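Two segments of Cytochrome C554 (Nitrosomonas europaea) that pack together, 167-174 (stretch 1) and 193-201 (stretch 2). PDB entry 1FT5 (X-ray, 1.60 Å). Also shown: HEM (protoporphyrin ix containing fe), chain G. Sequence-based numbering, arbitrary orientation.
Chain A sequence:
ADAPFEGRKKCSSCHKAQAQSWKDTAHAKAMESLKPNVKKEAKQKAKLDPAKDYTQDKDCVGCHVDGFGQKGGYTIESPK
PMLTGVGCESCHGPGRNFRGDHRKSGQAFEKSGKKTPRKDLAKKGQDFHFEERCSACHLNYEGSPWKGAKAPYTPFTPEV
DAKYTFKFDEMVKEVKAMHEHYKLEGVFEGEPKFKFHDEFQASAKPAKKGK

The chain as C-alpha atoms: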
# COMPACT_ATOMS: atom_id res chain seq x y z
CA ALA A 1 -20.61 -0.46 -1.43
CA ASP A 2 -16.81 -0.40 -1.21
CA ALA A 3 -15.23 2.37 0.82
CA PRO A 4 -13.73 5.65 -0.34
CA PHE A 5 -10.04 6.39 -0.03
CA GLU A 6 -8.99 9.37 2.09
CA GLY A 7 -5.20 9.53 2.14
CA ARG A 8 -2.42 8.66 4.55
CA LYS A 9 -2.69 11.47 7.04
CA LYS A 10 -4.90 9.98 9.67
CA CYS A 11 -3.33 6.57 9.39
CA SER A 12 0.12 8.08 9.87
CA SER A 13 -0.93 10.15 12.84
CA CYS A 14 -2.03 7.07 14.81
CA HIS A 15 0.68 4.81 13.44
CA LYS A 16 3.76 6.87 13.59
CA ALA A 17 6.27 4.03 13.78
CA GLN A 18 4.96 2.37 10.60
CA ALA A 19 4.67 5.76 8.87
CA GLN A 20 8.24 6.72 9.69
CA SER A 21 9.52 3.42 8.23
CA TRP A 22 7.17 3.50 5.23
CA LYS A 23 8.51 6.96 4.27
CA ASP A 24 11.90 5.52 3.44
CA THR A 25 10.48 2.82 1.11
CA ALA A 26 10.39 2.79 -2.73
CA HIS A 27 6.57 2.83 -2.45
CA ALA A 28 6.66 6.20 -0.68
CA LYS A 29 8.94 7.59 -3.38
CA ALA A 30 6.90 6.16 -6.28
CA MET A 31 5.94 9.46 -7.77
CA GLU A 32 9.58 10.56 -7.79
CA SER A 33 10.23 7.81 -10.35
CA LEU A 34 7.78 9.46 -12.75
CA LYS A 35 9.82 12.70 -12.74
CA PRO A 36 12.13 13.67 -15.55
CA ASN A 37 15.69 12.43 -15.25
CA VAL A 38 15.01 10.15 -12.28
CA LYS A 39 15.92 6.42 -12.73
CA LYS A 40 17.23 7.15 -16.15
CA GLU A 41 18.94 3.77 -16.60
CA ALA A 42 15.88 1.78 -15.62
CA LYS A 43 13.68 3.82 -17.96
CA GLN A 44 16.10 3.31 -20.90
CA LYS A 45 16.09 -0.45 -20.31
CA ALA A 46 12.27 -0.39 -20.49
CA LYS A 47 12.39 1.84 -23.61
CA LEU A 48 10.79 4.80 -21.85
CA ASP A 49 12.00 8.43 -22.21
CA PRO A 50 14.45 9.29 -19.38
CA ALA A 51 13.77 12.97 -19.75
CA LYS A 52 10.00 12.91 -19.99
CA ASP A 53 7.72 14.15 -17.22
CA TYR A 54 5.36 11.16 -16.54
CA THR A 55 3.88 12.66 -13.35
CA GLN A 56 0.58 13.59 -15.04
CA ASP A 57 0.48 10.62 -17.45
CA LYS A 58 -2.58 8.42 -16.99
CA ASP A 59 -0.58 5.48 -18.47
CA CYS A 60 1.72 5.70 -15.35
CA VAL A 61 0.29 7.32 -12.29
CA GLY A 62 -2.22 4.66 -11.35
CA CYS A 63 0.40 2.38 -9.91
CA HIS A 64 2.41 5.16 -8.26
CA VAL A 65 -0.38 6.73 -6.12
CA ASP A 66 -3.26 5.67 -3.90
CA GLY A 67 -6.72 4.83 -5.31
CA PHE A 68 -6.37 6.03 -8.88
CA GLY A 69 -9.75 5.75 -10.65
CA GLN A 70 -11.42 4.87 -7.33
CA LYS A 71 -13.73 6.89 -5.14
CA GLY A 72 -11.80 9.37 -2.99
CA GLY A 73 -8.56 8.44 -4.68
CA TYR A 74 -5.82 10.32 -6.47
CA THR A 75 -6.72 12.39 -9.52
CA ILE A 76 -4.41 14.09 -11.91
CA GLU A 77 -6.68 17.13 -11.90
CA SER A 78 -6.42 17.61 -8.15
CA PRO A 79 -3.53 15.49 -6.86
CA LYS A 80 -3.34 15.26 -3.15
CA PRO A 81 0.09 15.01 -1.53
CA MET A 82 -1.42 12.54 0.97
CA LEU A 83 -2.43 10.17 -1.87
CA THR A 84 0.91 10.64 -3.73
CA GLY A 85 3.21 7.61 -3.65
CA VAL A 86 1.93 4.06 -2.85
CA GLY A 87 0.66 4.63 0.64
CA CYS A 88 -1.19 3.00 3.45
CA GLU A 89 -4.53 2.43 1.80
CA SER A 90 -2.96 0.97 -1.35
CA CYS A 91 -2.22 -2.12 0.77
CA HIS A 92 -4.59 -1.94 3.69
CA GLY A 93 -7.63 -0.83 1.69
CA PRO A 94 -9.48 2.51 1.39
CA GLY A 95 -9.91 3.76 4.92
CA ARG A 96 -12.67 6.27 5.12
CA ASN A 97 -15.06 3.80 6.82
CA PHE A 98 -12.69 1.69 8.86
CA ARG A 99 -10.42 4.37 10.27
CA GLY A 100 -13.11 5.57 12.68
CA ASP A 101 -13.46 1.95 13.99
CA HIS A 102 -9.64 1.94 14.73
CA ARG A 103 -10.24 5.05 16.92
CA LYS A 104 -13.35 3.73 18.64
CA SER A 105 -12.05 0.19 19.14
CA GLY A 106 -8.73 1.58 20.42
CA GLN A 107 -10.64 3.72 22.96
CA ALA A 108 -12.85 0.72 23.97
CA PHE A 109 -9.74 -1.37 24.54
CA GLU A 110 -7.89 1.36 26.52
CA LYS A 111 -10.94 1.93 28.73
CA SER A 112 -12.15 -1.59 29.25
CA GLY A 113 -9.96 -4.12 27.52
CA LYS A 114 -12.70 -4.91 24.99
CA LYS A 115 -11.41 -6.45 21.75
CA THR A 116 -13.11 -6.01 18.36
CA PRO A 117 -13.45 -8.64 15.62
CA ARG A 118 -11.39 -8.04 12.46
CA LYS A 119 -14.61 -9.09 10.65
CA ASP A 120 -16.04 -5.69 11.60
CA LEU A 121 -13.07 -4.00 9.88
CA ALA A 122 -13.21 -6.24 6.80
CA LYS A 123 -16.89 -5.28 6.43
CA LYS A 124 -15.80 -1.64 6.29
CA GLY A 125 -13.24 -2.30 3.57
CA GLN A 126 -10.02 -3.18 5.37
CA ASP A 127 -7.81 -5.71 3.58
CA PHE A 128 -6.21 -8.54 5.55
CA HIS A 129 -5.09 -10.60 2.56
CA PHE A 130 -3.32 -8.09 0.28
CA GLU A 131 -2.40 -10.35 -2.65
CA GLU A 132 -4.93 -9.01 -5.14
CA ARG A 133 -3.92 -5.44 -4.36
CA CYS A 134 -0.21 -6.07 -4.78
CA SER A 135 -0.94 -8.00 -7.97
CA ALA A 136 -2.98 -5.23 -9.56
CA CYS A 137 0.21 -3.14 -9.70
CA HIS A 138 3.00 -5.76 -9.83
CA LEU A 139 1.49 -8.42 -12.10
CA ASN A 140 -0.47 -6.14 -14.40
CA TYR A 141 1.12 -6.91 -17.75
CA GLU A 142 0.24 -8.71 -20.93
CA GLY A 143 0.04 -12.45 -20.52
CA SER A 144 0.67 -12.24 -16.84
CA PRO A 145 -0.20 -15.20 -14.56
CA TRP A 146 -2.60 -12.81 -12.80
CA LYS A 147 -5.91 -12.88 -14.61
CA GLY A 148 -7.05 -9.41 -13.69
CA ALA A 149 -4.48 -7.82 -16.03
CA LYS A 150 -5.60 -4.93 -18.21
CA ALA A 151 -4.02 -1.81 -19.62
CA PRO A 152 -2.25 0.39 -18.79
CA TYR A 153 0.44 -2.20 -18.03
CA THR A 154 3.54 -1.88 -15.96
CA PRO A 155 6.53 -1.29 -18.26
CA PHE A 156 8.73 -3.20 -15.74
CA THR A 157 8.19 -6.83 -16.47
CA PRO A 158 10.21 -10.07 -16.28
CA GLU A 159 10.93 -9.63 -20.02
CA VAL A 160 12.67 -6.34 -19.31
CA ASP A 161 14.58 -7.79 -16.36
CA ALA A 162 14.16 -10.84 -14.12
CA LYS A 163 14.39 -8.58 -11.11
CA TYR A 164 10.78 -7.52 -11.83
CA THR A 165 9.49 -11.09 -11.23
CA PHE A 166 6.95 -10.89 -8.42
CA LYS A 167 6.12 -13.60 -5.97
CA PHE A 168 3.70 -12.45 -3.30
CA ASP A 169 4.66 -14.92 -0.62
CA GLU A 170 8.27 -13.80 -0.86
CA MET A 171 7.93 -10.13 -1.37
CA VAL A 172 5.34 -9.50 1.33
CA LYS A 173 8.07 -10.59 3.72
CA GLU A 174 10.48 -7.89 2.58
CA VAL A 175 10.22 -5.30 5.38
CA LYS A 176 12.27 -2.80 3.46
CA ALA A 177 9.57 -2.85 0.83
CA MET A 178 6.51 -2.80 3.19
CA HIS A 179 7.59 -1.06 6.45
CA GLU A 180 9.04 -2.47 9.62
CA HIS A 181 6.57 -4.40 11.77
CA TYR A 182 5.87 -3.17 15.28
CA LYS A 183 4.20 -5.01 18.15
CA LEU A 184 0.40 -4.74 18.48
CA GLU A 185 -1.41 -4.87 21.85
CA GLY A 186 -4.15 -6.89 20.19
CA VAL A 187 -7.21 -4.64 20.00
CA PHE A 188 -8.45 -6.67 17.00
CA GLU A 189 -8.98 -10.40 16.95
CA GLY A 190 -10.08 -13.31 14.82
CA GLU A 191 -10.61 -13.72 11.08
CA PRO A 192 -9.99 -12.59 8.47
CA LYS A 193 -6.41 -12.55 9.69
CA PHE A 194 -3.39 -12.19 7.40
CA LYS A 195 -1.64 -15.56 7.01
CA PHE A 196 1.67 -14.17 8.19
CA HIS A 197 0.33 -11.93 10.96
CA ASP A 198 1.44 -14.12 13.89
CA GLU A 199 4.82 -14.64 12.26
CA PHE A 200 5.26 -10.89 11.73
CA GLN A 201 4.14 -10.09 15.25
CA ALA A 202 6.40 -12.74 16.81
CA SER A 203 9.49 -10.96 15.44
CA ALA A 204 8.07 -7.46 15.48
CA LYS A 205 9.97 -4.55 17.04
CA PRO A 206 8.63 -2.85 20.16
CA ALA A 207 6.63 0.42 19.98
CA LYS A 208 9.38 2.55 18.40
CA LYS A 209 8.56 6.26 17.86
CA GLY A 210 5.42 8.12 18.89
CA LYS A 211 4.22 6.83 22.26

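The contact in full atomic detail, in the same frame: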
# COMPACT_ATOMS: atom_id res chain seq x y z
N LYS A 167 6.69 -12.43 -6.62
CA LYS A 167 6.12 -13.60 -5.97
C LYS A 167 5.59 -13.08 -4.63
O LYS A 167 6.37 -12.73 -3.74
CB LYS A 167 7.21 -14.64 -5.72
CG LYS A 167 7.94 -14.99 -6.99
CD LYS A 167 7.14 -16.02 -7.73
CE LYS A 167 7.58 -16.12 -9.20
NZ LYS A 167 7.25 -17.48 -9.75
N PHE A 168 4.27 -13.02 -4.51
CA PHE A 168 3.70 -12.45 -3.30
C PHE A 168 4.24 -13.02 -2.00
O PHE A 168 4.61 -12.26 -1.10
CB PHE A 168 2.19 -12.62 -3.32
CG PHE A 168 1.55 -12.14 -2.04
CD1 PHE A 168 1.39 -10.79 -1.78
CD2 PHE A 168 1.06 -13.08 -1.11
CE1 PHE A 168 0.76 -10.36 -0.61
CE2 PHE A 168 0.43 -12.65 0.03
CZ PHE A 168 0.27 -11.28 0.30
N ASP A 169 4.27 -14.35 -1.90
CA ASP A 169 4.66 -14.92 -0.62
C ASP A 169 6.06 -14.55 -0.19
O ASP A 169 6.39 -14.62 1.00
CB ASP A 169 4.52 -16.45 -0.67
CG ASP A 169 3.07 -16.94 -0.62
OD1 ASP A 169 2.09 -16.18 -0.45
OD2 ASP A 169 2.90 -18.16 -0.77
N GLU A 170 6.91 -14.23 -1.16
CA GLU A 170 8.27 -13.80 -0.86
C GLU A 170 8.36 -12.31 -0.60
O GLU A 170 8.90 -11.87 0.39
CB GLU A 170 9.21 -14.13 -2.03
CG GLU A 170 8.95 -15.49 -2.58
CD GLU A 170 9.88 -16.52 -2.05
OE1 GLU A 170 10.28 -17.40 -2.87
OE2 GLU A 170 10.20 -16.44 -0.83
N MET A 171 7.78 -11.54 -1.50
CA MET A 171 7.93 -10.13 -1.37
C MET A 171 7.15 -9.47 -0.26
O MET A 171 7.56 -8.42 0.17
CB MET A 171 7.69 -9.49 -2.73
CG MET A 171 9.09 -9.15 -3.30
SD MET A 171 9.17 -9.30 -5.02
CE MET A 171 10.95 -9.80 -5.30
N VAL A 172 6.07 -10.11 0.19
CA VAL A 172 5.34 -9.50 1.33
C VAL A 172 6.14 -9.64 2.60
O VAL A 172 5.82 -8.97 3.60
CB VAL A 172 3.94 -10.12 1.45
CG1 VAL A 172 3.97 -11.57 2.09
CG2 VAL A 172 3.02 -9.20 2.34
N LYS A 173 7.22 -10.42 2.54
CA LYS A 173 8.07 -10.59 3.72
C LYS A 173 9.31 -9.75 3.63
O LYS A 173 10.23 -9.94 4.39
CB LYS A 173 8.45 -12.08 3.94
CG LYS A 173 7.31 -13.00 4.16
CD LYS A 173 7.77 -14.36 4.81
CE LYS A 173 6.58 -15.25 5.13
NZ LYS A 173 7.11 -16.44 5.86
N GLU A 174 9.35 -8.80 2.70
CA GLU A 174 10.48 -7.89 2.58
C GLU A 174 10.10 -6.63 3.34
O GLU A 174 9.34 -5.79 2.82
CB GLU A 174 10.67 -7.56 1.08
CG GLU A 174 11.95 -6.84 0.74
CD GLU A 174 13.18 -7.80 0.69
OE1 GLU A 174 13.13 -8.95 0.12
OE2 GLU A 174 14.15 -7.34 1.22
N LYS A 193 -7.72 -12.90 9.15
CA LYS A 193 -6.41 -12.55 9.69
C LYS A 193 -5.36 -12.90 8.62
O LYS A 193 -5.39 -13.96 8.04
CB LYS A 193 -6.13 -13.37 10.96
CG LYS A 193 -4.92 -12.89 11.71
CD LYS A 193 -4.98 -13.46 13.12
CE LYS A 193 -4.10 -14.62 13.22
NZ LYS A 193 -3.82 -14.92 14.68
N PHE A 194 -4.46 -11.97 8.40
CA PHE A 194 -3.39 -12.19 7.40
C PHE A 194 -2.60 -13.44 7.79
O PHE A 194 -2.21 -13.59 8.96
CB PHE A 194 -2.45 -10.98 7.36
CG PHE A 194 -1.34 -11.12 6.36
CD1 PHE A 194 -0.04 -10.70 6.70
CD2 PHE A 194 -1.60 -11.63 5.09
CE1 PHE A 194 1.04 -10.81 5.73
CE2 PHE A 194 -0.55 -11.74 4.14
CZ PHE A 194 0.74 -11.33 4.47
N LYS A 195 -2.36 -14.31 6.80
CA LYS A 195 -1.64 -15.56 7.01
C LYS A 195 -0.31 -15.47 7.67
O LYS A 195 0.15 -16.46 8.29
CB LYS A 195 -1.53 -16.37 5.70
CG LYS A 195 -0.69 -15.67 4.58
CD LYS A 195 -0.85 -16.50 3.32
CE LYS A 195 0.19 -16.13 2.24
NZ LYS A 195 -0.02 -16.97 0.99
N PHE A 196 0.36 -14.32 7.55
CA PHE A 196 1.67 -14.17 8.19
C PHE A 196 1.64 -13.24 9.38
O PHE A 196 2.66 -12.82 9.89
CB PHE A 196 2.75 -13.64 7.21
CG PHE A 196 2.97 -14.53 6.02
CD1 PHE A 196 3.13 -14.00 4.76
CD2 PHE A 196 3.03 -15.92 6.16
CE1 PHE A 196 3.34 -14.83 3.64
CE2 PHE A 196 3.25 -16.77 5.03
CZ PHE A 196 3.41 -16.19 3.75
N HIS A 197 0.44 -12.86 9.82
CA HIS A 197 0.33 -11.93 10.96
C HIS A 197 1.06 -12.41 12.26
O HIS A 197 1.82 -11.66 12.86
CB HIS A 197 -1.18 -11.74 11.30
CG HIS A 197 -1.41 -10.82 12.46
ND1 HIS A 197 -1.55 -9.46 12.32
CD2 HIS A 197 -1.53 -11.07 13.79
CE1 HIS A 197 -1.74 -8.91 13.51
NE2 HIS A 197 -1.73 -9.87 14.42
N ASP A 198 0.81 -13.65 12.65
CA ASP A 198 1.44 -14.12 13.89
C ASP A 198 2.94 -14.19 13.71
O ASP A 198 3.70 -13.80 14.62
CB ASP A 198 0.88 -15.48 14.27
CG ASP A 198 -0.59 -15.39 14.66
OD1 ASP A 198 -1.01 -14.31 15.15
OD2 ASP A 198 -1.30 -16.38 14.44
N GLU A 199 3.37 -14.64 12.52
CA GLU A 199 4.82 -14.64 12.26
C GLU A 199 5.41 -13.23 12.35
O GLU A 199 6.45 -12.95 12.96
CB GLU A 199 5.09 -15.24 10.87
CG GLU A 199 6.51 -14.97 10.39
CD GLU A 199 6.77 -15.51 8.95
OE1 GLU A 199 5.96 -16.25 8.41
OE2 GLU A 199 7.83 -15.19 8.40
N PHE A 200 4.75 -12.25 11.72
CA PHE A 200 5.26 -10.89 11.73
C PHE A 200 5.24 -10.27 13.15
O PHE A 200 6.14 -9.50 13.53
CB PHE A 200 4.37 -10.02 10.80
CG PHE A 200 4.66 -10.18 9.34
CD1 PHE A 200 4.06 -9.31 8.47
CD2 PHE A 200 5.51 -11.17 8.85
CE1 PHE A 200 4.29 -9.41 7.09
CE2 PHE A 200 5.73 -11.29 7.51
CZ PHE A 200 5.13 -10.41 6.59
N GLN A 201 4.22 -10.66 13.93
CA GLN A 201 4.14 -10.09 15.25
C GLN A 201 5.16 -10.74 16.18
O GLN A 201 5.69 -10.04 17.04
CB GLN A 201 2.72 -10.28 15.80
CG GLN A 201 1.77 -9.23 15.23
CD GLN A 201 2.14 -7.84 15.72
OE1 GLN A 201 2.15 -7.56 16.94
NE2 GLN A 201 2.50 -6.96 14.79
CHA HEM G . 0.91 -4.18 8.86
CHB HEM G . 0.18 0.63 9.26
CHC HEM G . 1.56 1.13 4.59
CHD HEM G . 1.63 -3.69 4.10
C1A HEM G . 0.64 -2.90 9.36
C2A HEM G . 0.26 -2.63 10.71
C3A HEM G . 0.04 -1.31 10.82
C4A HEM G . 0.28 -0.72 9.54
CMA HEM G . -0.40 -0.51 12.07
CAA HEM G . 0.13 -3.69 11.86
CBA HEM G . 1.42 -3.68 12.78
CGA HEM G . 2.74 -3.87 11.99
O1A HEM G . 2.85 -4.87 11.31
O2A HEM G . 3.60 -2.99 12.07
C1B HEM G . 0.48 1.19 7.98
C2B HEM G . 0.46 2.60 7.72
C3B HEM G . 0.90 2.77 6.42
C4B HEM G . 1.16 1.42 5.93
CMB HEM G . 0.06 3.68 8.73
CAB HEM G . 1.11 3.99 5.58
CBB HEM G . 2.17 4.93 6.20
C1C HEM G . 1.67 -0.16 4.09
C2C HEM G . 1.94 -0.42 2.72
C3C HEM G . 1.89 -1.73 2.56
C4C HEM G . 1.67 -2.34 3.84
CMC HEM G . 2.19 0.63 1.62
CAC HEM G . 2.02 -2.50 1.21
CBC HEM G . 3.19 -2.21 0.31
C1D HEM G . 1.48 -4.26 5.38
C2D HEM G . 1.48 -5.68 5.64
C3D HEM G . 1.32 -5.80 7.01
C4D HEM G . 1.20 -4.46 7.52
CMD HEM G . 1.56 -6.79 4.61
CAD HEM G . 1.12 -7.08 7.81
CBD HEM G . -0.32 -7.27 8.17
CGD HEM G . -0.59 -8.16 9.40
O1D HEM G . -1.77 -8.27 9.74
O2D HEM G . 0.37 -8.68 9.96
NA HEM G . 0.65 -1.72 8.65
NB HEM G . 0.90 0.45 6.87
NC HEM G . 1.52 -1.32 4.77
ND HEM G . 1.31 -3.48 6.54
FE HEM G . 1.12 -1.52 6.72

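What ties the two stretches together most strongly? Two salt bridges do, each pairing a lysine from one stretch with an acid from the other. Lys195 NZ donates a hydrogen bond to Asp169 OD1 at 2.7 Å. Lys173 NZ reaches Glu199 OE1 at 2.8 Å and makes a weak second bond to Glu199 OE2 at 2.9 Å, so the ammonium group engages both carboxylate oxygens. The lysine comes from stretch 2 in the first bridge and from stretch 1 in the second.

How does Phe196 fit between these charges? Lys173 lies over one face of its ring: CE sits 3.4 Å from the centroid of the Phe196 ring, almost on the normal, in a CH-pi contact. Lys173 NZ is 4.2 Å from the same centroid, a cation-pi arrangement. The CE carbon, polarised by the neighbouring ammonium, is well suited to the ring's pi electrons, while NZ remains free to bond Glu199. At the edge of the Phe196 ring, Val172 CG1 approaches CE1 to 3.7 Å.

What fills the space deeper in? Apolar side chains do. Val172, whose CB points toward stretch 2, also places CG2 3.8 Å from Phe194 CZ, so this one side chain packs against both rings. Phe168 CZ meets Phe194 CE2 at 4.0 Å, and the edge of the Phe200 ring brings CZ to 3.4 Å from Val172 O. The heme adjoins this cluster, with Val172 CG2 3.6 Å from HEM CMD, and His197 ND1 donates a hydrogen bond to HEM O1D at 2.8 Å.

What does the backbone contribute? No backbone hydrogen bond crosses the contact; the nearest CA atoms, those of Lys173 and Phe200, are 8.5 Å apart, leaving side chains to bridge most of the gap. Short helical segments and type I turns, Met171 to Glu174 and Phe194 to His197, shape the two chains.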